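Local coordinates for probable endoglucanase (PDB 1WZZ), which hydrolyses internal beta-1,4-glucosidic linkages of cellulose and carboxymethylcellulose as a secreted endoglucanase of glycoside hydrolase family 8, at residues Asn82-Ser87 against Ala131-Gly136; Phe86-Leu91 against Val98-Asn103; Gly206-Pro211 against Thr260-Asn265; Tyr291-Glu296 against Ala319-Val324. All coordinates share one frame; numbering follows the deposited sequence.

How the contacts relate
All four contacts lie in the single (alpha/alpha)6 barrel of this family 8 enzyme. Contacts 1 and 2 open from the same stretch, share Phe86 and Ser87, and have centres 14 Å apart; they also touch through Leu85 CD1 and Asn103 ND2, 3.9 Å apart. Together they involve the connection between helix 64-77 and helix 105-122, near the probable catalytic residues. Contacts 3 and 4 follow later in the chain, on the opposite side of its centre, with centres 17 Å apart. Trp263 CD2 meets Ala295 CB at 3.5 Å, joining helix 253-266 to helix 289-297. Contacts 1 and 3 are farthest apart, with centres 36 Å from each other; the two pairs thus lie on opposite sides of one barrel.

Contact 1. Residues Asn82-Ser87 against Ala131-Gly136; sequences NDKLFS and AMAIYG
Lys84, Leu85 and Phe86 rest on Ala133 and Ile134 where, in the (alpha/alpha)6 barrel, the loop between helix 64-77 and strand 89-91 passes over helix 125-142. The contact is apolar, and Ile134 lies at its middle. Its CG1 branch, anti to its own carbonyl carbon (chi1 -65°), reaches toward the loop: CG1 lies 3.7 Å from the carbonyl O of Lys84, and the CD1 tip continues to the Phe86 ring. Of the Lys84 side chain, CB and CG make the contact. Its CB sits 3.7 Å from Ala133 O and its CG 3.9 Å from Ala133 CB, after which the chain bends at chi2 (-71°) and carries the ammonium end away from the helix. Leu85 starts out directed away from the helix, yet its CD2 returns to within 4.1 Å of Ile134 O, while Val138 and Met142 of the same helix also touch this side chain.

The loop is shaped by an Asx turn, in which Asp83 OD2 accepts from Leu85 N at 2.9 Å; the same oxygen is hydrogen-bonded to His80. Polar backbone atoms of Lys84 are satisfied by side chains, its N by Asp137 of the helix and its O by Gln79. Phe86, about 8 Å by side chain from Glu49, the probable proton donor, meets Ile134 edge-on: Ile134 CD1 lies in the ring plane, 3.7 Å from Phe86 CE1 and 3.8 Å from CZ.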
# COMPACT_ATOMS: atom_id res chain seq x y z
N ASN A 82 4.69 -17.50 15.41
CA ASN A 82 6.14 -17.66 15.37
C ASN A 82 6.90 -16.46 14.78
O ASN A 82 8.12 -16.40 14.84
CB ASN A 82 6.51 -18.95 14.65
CG ASN A 82 7.83 -19.51 15.15
OD1 ASN A 82 8.03 -19.72 16.36
ND2 ASN A 82 8.75 -19.75 14.22
N ASP A 83 6.16 -15.56 14.15
CA ASP A 83 6.73 -14.29 13.69
C ASP A 83 5.60 -13.29 13.89
O ASP A 83 4.47 -13.68 14.24
CB ASP A 83 7.27 -14.31 12.24
CG ASP A 83 6.24 -14.68 11.21
OD1 ASP A 83 6.45 -15.70 10.53
OD2 ASP A 83 5.22 -13.97 11.08
N LYS A 84 5.89 -12.01 13.66
CA LYS A 84 4.91 -10.96 13.89
C LYS A 84 4.18 -10.51 12.64
O LYS A 84 3.43 -9.53 12.69
CB LYS A 84 5.60 -9.77 14.57
CG LYS A 84 6.10 -10.08 16.00
CD LYS A 84 4.91 -10.21 16.96
CE LYS A 84 5.35 -10.50 18.40
NZ LYS A 84 5.81 -11.91 18.56
N LEU A 85 4.39 -11.21 11.53
CA LEU A 85 3.67 -10.86 10.29
C LEU A 85 2.25 -11.39 10.38
O LEU A 85 1.86 -12.08 11.35
CB LEU A 85 4.40 -11.43 9.07
CG LEU A 85 5.88 -11.06 9.05
CD1 LEU A 85 6.57 -11.58 7.76
CD2 LEU A 85 5.99 -9.52 9.17
N PHE A 86 1.45 -11.06 9.37
CA PHE A 86 0.04 -11.43 9.36
C PHE A 86 -0.41 -12.32 8.22
O PHE A 86 -0.00 -12.11 7.07
CB PHE A 86 -0.81 -10.15 9.31
CG PHE A 86 -0.55 -9.19 10.43
CD1 PHE A 86 0.58 -8.35 10.42
CD2 PHE A 86 -1.38 -9.20 11.57
CE1 PHE A 86 0.88 -7.54 11.54
CE2 PHE A 86 -1.09 -8.39 12.68
CZ PHE A 86 0.05 -7.56 12.67
N SER A 87 -1.28 -13.29 8.52
CA SER A 87 -1.86 -14.11 7.45
C SER A 87 -2.65 -13.08 6.63
O SER A 87 -3.26 -12.15 7.18
CB SER A 87 -2.76 -15.20 8.06
OG SER A 87 -1.93 -16.11 8.78
N ALA A 131 4.73 -2.11 16.76
CA ALA A 131 5.21 -1.69 15.43
C ALA A 131 6.65 -2.17 15.25
O ALA A 131 7.01 -2.76 14.21
CB ALA A 131 5.13 -0.13 15.29
N MSE A 132 7.49 -1.95 16.26
CA MSE A 132 8.87 -2.38 16.13
C MSE A 132 8.99 -3.90 15.93
O MSE A 132 9.86 -4.34 15.17
CB MSE A 132 9.68 -1.95 17.37
CG MSE A 132 9.86 -0.48 17.38
SE MSE A 132 10.71 0.09 19.04
CE MSE A 132 9.59 -0.68 20.30
N ALA A 133 8.13 -4.66 16.59
CA ALA A 133 8.18 -6.13 16.49
C ALA A 133 7.82 -6.59 15.07
O ALA A 133 8.46 -7.49 14.50
CB ALA A 133 7.24 -6.74 17.54
N ILE A 134 6.82 -5.94 14.48
CA ILE A 134 6.47 -6.27 13.09
C ILE A 134 7.63 -5.85 12.17
O ILE A 134 8.06 -6.63 11.31
CB ILE A 134 5.15 -5.51 12.65
CG1 ILE A 134 3.95 -6.00 13.47
CG2 ILE A 134 4.89 -5.72 11.15
CD1 ILE A 134 2.75 -5.04 13.46
N TYR A 135 8.11 -4.62 12.29
CA TYR A 135 9.22 -4.18 11.44
C TYR A 135 10.43 -5.12 11.50
O TYR A 135 11.08 -5.39 10.47
CB TYR A 135 9.65 -2.75 11.82
CG TYR A 135 8.67 -1.66 11.40
CD1 TYR A 135 8.15 -1.62 10.10
CD2 TYR A 135 8.30 -0.65 12.28
CE1 TYR A 135 7.29 -0.58 9.69
CE2 TYR A 135 7.44 0.39 11.88
CZ TYR A 135 6.95 0.41 10.58
OH TYR A 135 6.10 1.44 10.17
N GLY A 136 10.74 -5.61 12.69
CA GLY A 136 11.89 -6.51 12.81
C GLY A 136 11.76 -7.73 11.93
O GLY A 136 12.73 -8.17 11.30

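Contact 2. Residues Phe86-Leu91 against Val98-Asn103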
# COMPACT_ATOMS: atom_id res chain seq x y z
N PHE A 86 1.45 -11.06 9.37
CA PHE A 86 0.04 -11.43 9.36
C PHE A 86 -0.41 -12.32 8.22
O PHE A 86 -0.00 -12.11 7.07
CB PHE A 86 -0.81 -10.15 9.31
CG PHE A 86 -0.55 -9.19 10.43
CD1 PHE A 86 0.58 -8.35 10.42
CD2 PHE A 86 -1.38 -9.20 11.57
CE1 PHE A 86 0.88 -7.54 11.54
CE2 PHE A 86 -1.09 -8.39 12.68
CZ PHE A 86 0.05 -7.56 12.67
N SER A 87 -1.28 -13.29 8.52
CA SER A 87 -1.86 -14.11 7.45
C SER A 87 -2.65 -13.08 6.63
O SER A 87 -3.26 -12.15 7.18
CB SER A 87 -2.76 -15.20 8.06
OG SER A 87 -1.93 -16.11 8.78
N TRP A 88 -2.66 -13.25 5.31
CA TRP A 88 -3.24 -12.25 4.43
C TRP A 88 -4.74 -12.18 4.33
O TRP A 88 -5.28 -11.10 4.07
CB TRP A 88 -2.63 -12.40 3.03
CG TRP A 88 -3.25 -13.49 2.20
CD1 TRP A 88 -3.09 -14.84 2.35
CD2 TRP A 88 -4.16 -13.30 1.12
NE1 TRP A 88 -3.86 -15.51 1.41
CE2 TRP A 88 -4.53 -14.59 0.65
CE3 TRP A 88 -4.71 -12.18 0.50
CZ2 TRP A 88 -5.43 -14.78 -0.41
CZ3 TRP A 88 -5.62 -12.37 -0.56
CH2 TRP A 88 -5.96 -13.66 -1.00
N ARG A 89 -5.41 -13.29 4.59
CA ARG A 89 -6.85 -13.34 4.43
C ARG A 89 -7.64 -14.12 5.48
O ARG A 89 -7.18 -15.14 5.98
CB ARG A 89 -7.15 -13.91 3.04
CG ARG A 89 -8.63 -13.96 2.69
CD ARG A 89 -8.82 -14.19 1.20
NE ARG A 89 -8.49 -15.56 0.81
CZ ARG A 89 -8.64 -16.03 -0.43
NH1 ARG A 89 -9.12 -15.24 -1.38
NH2 ARG A 89 -8.32 -17.29 -0.71
N PHE A 90 -8.84 -13.61 5.77
CA PHE A 90 -9.77 -14.22 6.73
C PHE A 90 -11.06 -14.48 5.96
O PHE A 90 -11.57 -13.60 5.27
CB PHE A 90 -10.01 -13.25 7.90
CG PHE A 90 -11.11 -13.68 8.84
CD1 PHE A 90 -12.44 -13.33 8.60
CD2 PHE A 90 -10.81 -14.42 9.99
CE1 PHE A 90 -13.46 -13.71 9.48
CE2 PHE A 90 -11.83 -14.81 10.89
CZ PHE A 90 -13.15 -14.45 10.63
N LEU A 91 -11.57 -15.70 6.07
CA LEU A 91 -12.81 -16.07 5.39
C LEU A 91 -13.83 -16.46 6.46
O LEU A 91 -13.74 -17.51 7.10
CB LEU A 91 -12.54 -17.24 4.43
CG LEU A 91 -11.42 -17.01 3.41
CD1 LEU A 91 -11.05 -18.33 2.73
CD2 LEU A 91 -11.85 -15.98 2.39
N VAL A 98 -8.78 -18.95 8.51
CA VAL A 98 -7.52 -18.49 7.94
C VAL A 98 -6.75 -19.72 7.48
O VAL A 98 -5.79 -20.14 8.12
CB VAL A 98 -6.71 -17.73 9.01
CG1 VAL A 98 -5.40 -17.22 8.41
CG2 VAL A 98 -7.55 -16.57 9.58
N PRO A 99 -7.16 -20.31 6.35
CA PRO A 99 -6.52 -21.52 5.80
C PRO A 99 -5.15 -21.30 5.17
O PRO A 99 -4.36 -22.24 5.07
CB PRO A 99 -7.55 -22.01 4.79
CG PRO A 99 -8.11 -20.72 4.25
CD PRO A 99 -8.30 -19.89 5.51
N ASP A 100 -4.88 -20.08 4.72
CA ASP A 100 -3.61 -19.75 4.07
C ASP A 100 -2.86 -18.77 5.00
O ASP A 100 -3.31 -17.65 5.19
CB ASP A 100 -3.89 -19.13 2.70
CG ASP A 100 -2.64 -18.78 1.94
OD1 ASP A 100 -1.55 -19.10 2.45
OD2 ASP A 100 -2.73 -18.19 0.84
N LYS A 101 -1.74 -19.19 5.56
CA LYS A 101 -0.99 -18.33 6.49
C LYS A 101 -0.02 -17.38 5.78
O LYS A 101 0.64 -16.58 6.43
CB LYS A 101 -0.22 -19.20 7.50
CG LYS A 101 -1.09 -20.21 8.24
CD LYS A 101 -2.17 -19.53 9.03
CE LYS A 101 -2.97 -20.55 9.84
NZ LYS A 101 -4.16 -19.90 10.46
N ASN A 102 0.06 -17.46 4.46
CA ASN A 102 0.97 -16.58 3.72
C ASN A 102 0.62 -15.13 4.04
O ASN A 102 -0.54 -14.79 4.25
CB ASN A 102 0.84 -16.82 2.20
CG ASN A 102 2.06 -16.35 1.43
OD1 ASN A 102 3.13 -16.18 1.99
ND2 ASN A 102 1.89 -16.15 0.12
N ASN A 103 1.64 -14.27 4.07
CA ASN A 103 1.44 -12.86 4.37
C ASN A 103 1.47 -12.03 3.09
O ASN A 103 1.86 -12.51 2.02
CB ASN A 103 2.59 -12.35 5.28
CG ASN A 103 3.96 -12.42 4.58
OD1 ASN A 103 4.42 -13.50 4.23
ND2 ASN A 103 4.60 -11.26 4.39
O HOH W 1 -2.81 -17.12 11.22
O HOH W 2 -5.93 -17.25 4.83
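The loop that returns from strand 89-91 toward helix 105-122 folds back beside Ser87 and Trp88, next to the active site: the Trp88 side chain is about 5 Å from that of Glu49, the probable proton donor. Trp88 is gripped twice. Its backbone N donates to Asn102 O at 2.8 Å, and its NE1 donates to Asp100 OD2 at 3.0 Å, a carboxylate extended anti to its backbone N (chi1 -179°). Both bonds are bent; the second, at 141°, meets OD2 from above the carboxylate plane, with ring and carboxylate planes 75° apart. OD1 accepts from Asn102 N in an Asx turn, so both oxygens are engaged, which should restrict rotation.

Ser87 CB presses tightly on Val98 CG1, at 3.3 Å. A water joins Ser87 OG to Lys101 NZ, which also donates to Val98 O; a second water donates to Arg89 O and accepts from Asp100 N. On its other branch, Val98 CG2 lies 3.9 Å from Phe90 CD2.

Strand 45-47 pairs antiparallel with strand 89-91, His47 meets the Trp88 ring, Phe90 packs edge-to-face on Trp73 of helix 64-77, and Asn103 bonds Ala156 N through OD1 and Asp108 of helix 105-122 through ND2.

Contact 3. Residues Gly206-Pro211 against Thr260-Asn265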
# COMPACT_ATOMS: atom_id res chain seq x y z
N GLY A 206 6.83 0.66 -21.21
CA GLY A 206 5.86 1.21 -22.14
C GLY A 206 6.04 2.67 -22.47
O GLY A 206 6.89 3.35 -21.90
N GLN A 207 5.20 3.16 -23.38
CA GLN A 207 5.25 4.54 -23.82
C GLN A 207 5.08 5.59 -22.73
O GLN A 207 5.60 6.69 -22.84
CB GLN A 207 4.19 4.76 -24.91
CG GLN A 207 2.75 4.63 -24.44
CD GLN A 207 1.81 4.44 -25.63
OE1 GLN A 207 1.58 3.31 -26.08
NE2 GLN A 207 1.29 5.54 -26.15
N TRP A 208 4.39 5.23 -21.64
CA TRP A 208 4.16 6.16 -20.54
C TRP A 208 5.17 6.00 -19.39
O TRP A 208 5.15 6.78 -18.42
CB TRP A 208 2.73 5.97 -20.03
CG TRP A 208 1.70 6.25 -21.08
CD1 TRP A 208 0.85 5.35 -21.65
CD2 TRP A 208 1.46 7.50 -21.70
NE1 TRP A 208 0.07 5.99 -22.60
CE2 TRP A 208 0.43 7.31 -22.65
CE3 TRP A 208 2.00 8.78 -21.54
CZ2 TRP A 208 -0.07 8.35 -23.44
CZ3 TRP A 208 1.52 9.82 -22.33
CH2 TRP A 208 0.49 9.59 -23.28
N ARG A 209 6.06 5.02 -19.52
CA ARG A 209 7.10 4.75 -18.51
C ARG A 209 6.47 4.58 -17.13
O ARG A 209 6.78 5.32 -16.19
CB ARG A 209 8.12 5.88 -18.47
CG ARG A 209 8.79 6.13 -19.81
CD ARG A 209 9.57 7.43 -19.75
NE ARG A 209 9.73 8.05 -21.06
CZ ARG A 209 10.17 9.29 -21.24
NH1 ARG A 209 10.28 9.79 -22.47
NH2 ARG A 209 10.50 10.03 -20.19
N LEU A 210 5.61 3.58 -17.03
CA LEU A 210 4.89 3.29 -15.80
C LEU A 210 5.37 2.00 -15.14
O LEU A 210 5.79 1.06 -15.80
CB LEU A 210 3.42 3.12 -16.12
CG LEU A 210 2.69 4.34 -16.67
CD1 LEU A 210 1.36 3.90 -17.27
CD2 LEU A 210 2.50 5.36 -15.55
N PRO A 211 5.32 1.96 -13.80
CA PRO A 211 5.74 0.75 -13.09
C PRO A 211 4.64 -0.28 -13.23
O PRO A 211 3.44 0.06 -13.33
CB PRO A 211 5.88 1.23 -11.64
CG PRO A 211 4.77 2.32 -11.54
CD PRO A 211 4.97 3.06 -12.88
N THR A 260 3.14 12.88 -14.50
CA THR A 260 2.37 14.07 -14.83
C THR A 260 1.92 13.99 -16.29
O THR A 260 0.75 14.28 -16.60
CB THR A 260 3.22 15.34 -14.58
OG1 THR A 260 3.53 15.44 -13.19
CG2 THR A 260 2.45 16.59 -15.03
N ARG A 261 2.83 13.62 -17.19
CA ARG A 261 2.45 13.50 -18.61
C ARG A 261 1.36 12.48 -18.81
O ARG A 261 0.45 12.66 -19.64
CB ARG A 261 3.62 13.07 -19.50
CG ARG A 261 4.66 14.09 -19.59
CD ARG A 261 5.67 13.76 -20.68
NE ARG A 261 6.82 14.61 -20.44
CZ ARG A 261 6.85 15.89 -20.80
NH1 ARG A 261 5.80 16.41 -21.42
NH2 ARG A 261 7.90 16.63 -20.52
N PHE A 262 1.46 11.39 -18.07
CA PHE A 262 0.48 10.33 -18.18
C PHE A 262 -0.90 10.81 -17.72
O PHE A 262 -1.89 10.65 -18.44
CB PHE A 262 0.95 9.12 -17.34
CG PHE A 262 -0.06 8.00 -17.28
CD1 PHE A 262 -0.73 7.71 -16.07
CD2 PHE A 262 -0.31 7.21 -18.39
CE1 PHE A 262 -1.62 6.63 -15.99
CE2 PHE A 262 -1.19 6.13 -18.32
CZ PHE A 262 -1.85 5.85 -17.12
N TRP A 263 -0.99 11.44 -16.56
CA TRP A 263 -2.31 11.84 -16.09
C TRP A 263 -2.92 12.84 -17.04
O TRP A 263 -4.10 12.77 -17.36
CB TRP A 263 -2.27 12.54 -14.74
CG TRP A 263 -1.55 11.82 -13.61
CD1 TRP A 263 -0.63 12.37 -12.78
CD2 TRP A 263 -1.76 10.48 -13.14
NE1 TRP A 263 -0.24 11.46 -11.81
CE2 TRP A 263 -0.92 10.30 -12.02
CE3 TRP A 263 -2.57 9.42 -13.56
CZ2 TRP A 263 -0.87 9.09 -11.30
CZ3 TRP A 263 -2.52 8.22 -12.83
CH2 TRP A 263 -1.68 8.07 -11.73
N ASN A 264 -2.10 13.79 -17.47
CA ASN A 264 -2.64 14.82 -18.36
C ASN A 264 -2.97 14.37 -19.76
O ASN A 264 -3.71 15.07 -20.49
CB ASN A 264 -1.74 16.04 -18.32
CG ASN A 264 -1.83 16.76 -16.98
OD1 ASN A 264 -2.91 17.17 -16.55
ND2 ASN A 264 -0.71 16.88 -16.29
N ASN A 265 -2.48 13.20 -20.17
CA ASN A 265 -2.82 12.69 -21.49
C ASN A 265 -4.32 12.36 -21.48
O ASN A 265 -5.00 12.51 -22.49
CB ASN A 265 -2.08 11.40 -21.80
CG ASN A 265 -2.54 10.77 -23.10
OD1 ASN A 265 -2.34 11.35 -24.16
ND2 ASN A 265 -3.19 9.62 -23.02
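A type I beta turn from Gly206 to Arg209, with a G1 beta bulge at Arg209 and Leu210, sets two apolar side chains, Trp208 and Leu210, against helix 253-266. Both converge on Phe262, and each meets a different aspect of its ring. Trp208 offers a face: the edge of Phe262 points at the five-membered ring in a T-shaped (edge-to-face) stack, with centroids 5.1 Å apart and planes at 63°. The closest atoms are Trp208 CG and Phe262 CD2, at 3.5 Å. Leu210 lies instead over a face of Phe262, its CD1 3.8 Å from the ring centroid, a CH-pi contact; Leu210 CD2 lies near Phe262 CD1 and CG. Phe262 is extended toward the turn because its CG is anti to the backbone N (chi1 175°).

The far end of the indole is met by Asn265, three residues on along the helix. The amide approaches the six-membered ring obliquely, its plane 41° from that of the indole, with CG 3.3 Å from Trp208 CH2 and ND2 3.4 Å from CZ2. On the indole face opposite Phe262, Gln207 CG sits 3.4 Å above the plane, so the tryptophan is sandwiched between its own turn and the helix.

Outside this core, Arg209 forms a salt bridge with Asp258, Phe266 adds an edge-to-face partner for Phe262, and Phe259 and Phe234 touch Leu210. The site is away from the probable catalytic residues: it is aromatic packing of a connecting turn onto a helix of the (alpha/alpha)6 barrel.

Contact 4. Residues Tyr291-Glu296 against Ala319-Val324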
# COMPACT_ATOMS: atom_id res chain seq x y z
N TYR A 291 -8.24 6.70 -8.13
CA TYR A 291 -7.10 6.99 -9.01
C TYR A 291 -7.03 8.48 -9.26
O TYR A 291 -5.93 9.01 -9.39
CB TYR A 291 -7.27 6.32 -10.39
CG TYR A 291 -6.83 4.89 -10.49
CD1 TYR A 291 -7.17 3.95 -9.50
CD2 TYR A 291 -6.20 4.43 -11.65
CE1 TYR A 291 -6.91 2.57 -9.70
CE2 TYR A 291 -5.95 3.09 -11.86
CZ TYR A 291 -6.30 2.16 -10.90
OH TYR A 291 -6.09 0.82 -11.18
N LEU A 292 -8.19 9.14 -9.35
CA LEU A 292 -8.21 10.58 -9.55
C LEU A 292 -7.57 11.28 -8.36
O LEU A 292 -6.81 12.23 -8.53
CB LEU A 292 -9.65 11.08 -9.74
CG LEU A 292 -9.81 12.58 -9.88
CD1 LEU A 292 -8.96 13.14 -11.05
CD2 LEU A 292 -11.29 12.83 -10.13
N ALA A 293 -7.85 10.78 -7.15
CA ALA A 293 -7.25 11.38 -5.96
C ALA A 293 -5.72 11.26 -6.06
O ALA A 293 -4.99 12.21 -5.81
CB ALA A 293 -7.77 10.67 -4.70
N VAL A 294 -5.23 10.07 -6.44
CA VAL A 294 -3.79 9.90 -6.58
C VAL A 294 -3.21 10.85 -7.62
O VAL A 294 -2.19 11.51 -7.39
CB VAL A 294 -3.44 8.45 -6.96
CG1 VAL A 294 -1.94 8.33 -7.29
CG2 VAL A 294 -3.79 7.53 -5.79
N ALA A 295 -3.87 10.93 -8.77
CA ALA A 295 -3.41 11.80 -9.85
C ALA A 295 -3.35 13.26 -9.43
O ALA A 295 -2.41 13.98 -9.78
CB ALA A 295 -4.33 11.63 -11.07
N GLU A 296 -4.35 13.69 -8.66
CA GLU A 296 -4.37 15.08 -8.22
C GLU A 296 -3.17 15.43 -7.34
O GLU A 296 -2.74 16.58 -7.31
CB GLU A 296 -5.71 15.38 -7.51
CG GLU A 296 -6.87 15.41 -8.51
CD GLU A 296 -8.26 15.49 -7.89
OE1 GLU A 296 -9.21 15.82 -8.63
OE2 GLU A 296 -8.42 15.19 -6.71
N ALA A 319 -11.04 3.23 0.05
CA ALA A 319 -9.79 3.09 0.78
C ALA A 319 -8.66 3.85 0.10
O ALA A 319 -7.88 4.54 0.75
CB ALA A 319 -9.41 1.61 0.90
N LEU A 320 -8.57 3.75 -1.22
CA LEU A 320 -7.49 4.46 -1.91
C LEU A 320 -7.67 5.97 -1.76
O LEU A 320 -6.72 6.71 -1.59
CB LEU A 320 -7.50 4.07 -3.39
CG LEU A 320 -6.45 4.75 -4.27
CD1 LEU A 320 -5.03 4.45 -3.71
CD2 LEU A 320 -6.55 4.18 -5.70
N THR A 321 -8.92 6.42 -1.83
CA THR A 321 -9.16 7.85 -1.68
C THR A 321 -8.77 8.35 -0.29
O THR A 321 -8.09 9.37 -0.17
CB THR A 321 -10.64 8.18 -1.95
OG1 THR A 321 -10.97 7.78 -3.30
CG2 THR A 321 -10.90 9.67 -1.82
N LEU A 322 -9.17 7.62 0.75
CA LEU A 322 -8.81 8.04 2.11
C LEU A 322 -7.29 7.98 2.32
O LEU A 322 -6.71 8.82 3.00
CB LEU A 322 -9.57 7.18 3.13
CG LEU A 322 -9.51 7.56 4.62
CD1 LEU A 322 -9.44 9.03 4.87
CD2 LEU A 322 -10.74 6.95 5.26
N LEU A 323 -6.63 7.04 1.66
CA LEU A 323 -5.17 6.95 1.77
C LEU A 323 -4.55 8.25 1.24
O LEU A 323 -3.57 8.76 1.78
CB LEU A 323 -4.68 5.75 0.98
CG LEU A 323 -3.22 5.38 1.15
CD1 LEU A 323 -2.97 4.92 2.62
CD2 LEU A 323 -2.88 4.28 0.16
N VAL A 324 -5.12 8.80 0.17
CA VAL A 324 -4.61 10.05 -0.37
C VAL A 324 -4.85 11.21 0.62
O VAL A 324 -4.00 12.10 0.78
CB VAL A 324 -5.28 10.39 -1.75
CG1 VAL A 324 -4.84 11.78 -2.21
CG2 VAL A 324 -4.87 9.33 -2.80
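Tyr291 begins the packing of helix 289-297 against helix 315-331, two neighbouring helices of the (alpha/alpha)6 barrel. Their short segments run nearly parallel, at 22°, with axes 8.5 Å apart at closest approach, and the buried interface between them is made largely of small and branched aliphatic groups, with the Tyr291 ring at one end. The Tyr291 side chain sets out away from the second helix, but the ring swings back far enough for CD1 to lie 3.9 Å from Leu320 CD2. Its hydroxyl is held by a hydrogen bond with Gly273 O, which ties it to the backbone there.

Ala293 comes next, facing the partner helix. Its single methyl lets the backbones draw close, and its CA is 5.9 Å from that of Thr321; the hydroxyl of Thr321 is bonded back to Ser317 O of its own helix. CB of Ala293 meets Val324 CG2 at 3.7 Å. Val294 then fits between two residues one turn apart on the other helix: its CG2, anti to the carbonyl carbon, touches Leu320 CD1 at 3.9 Å and Val324 CG2 at 3.7 Å. Leu320 is thus shared by Tyr291 and Val294, its two methyls divided between them, and it also touches Arg240 of helix 240-247. Val324 divides its branches as well: while CG2 serves Ala293 and Val294, CG1 lies against the backbone, 3.6 Å from Ala293 O.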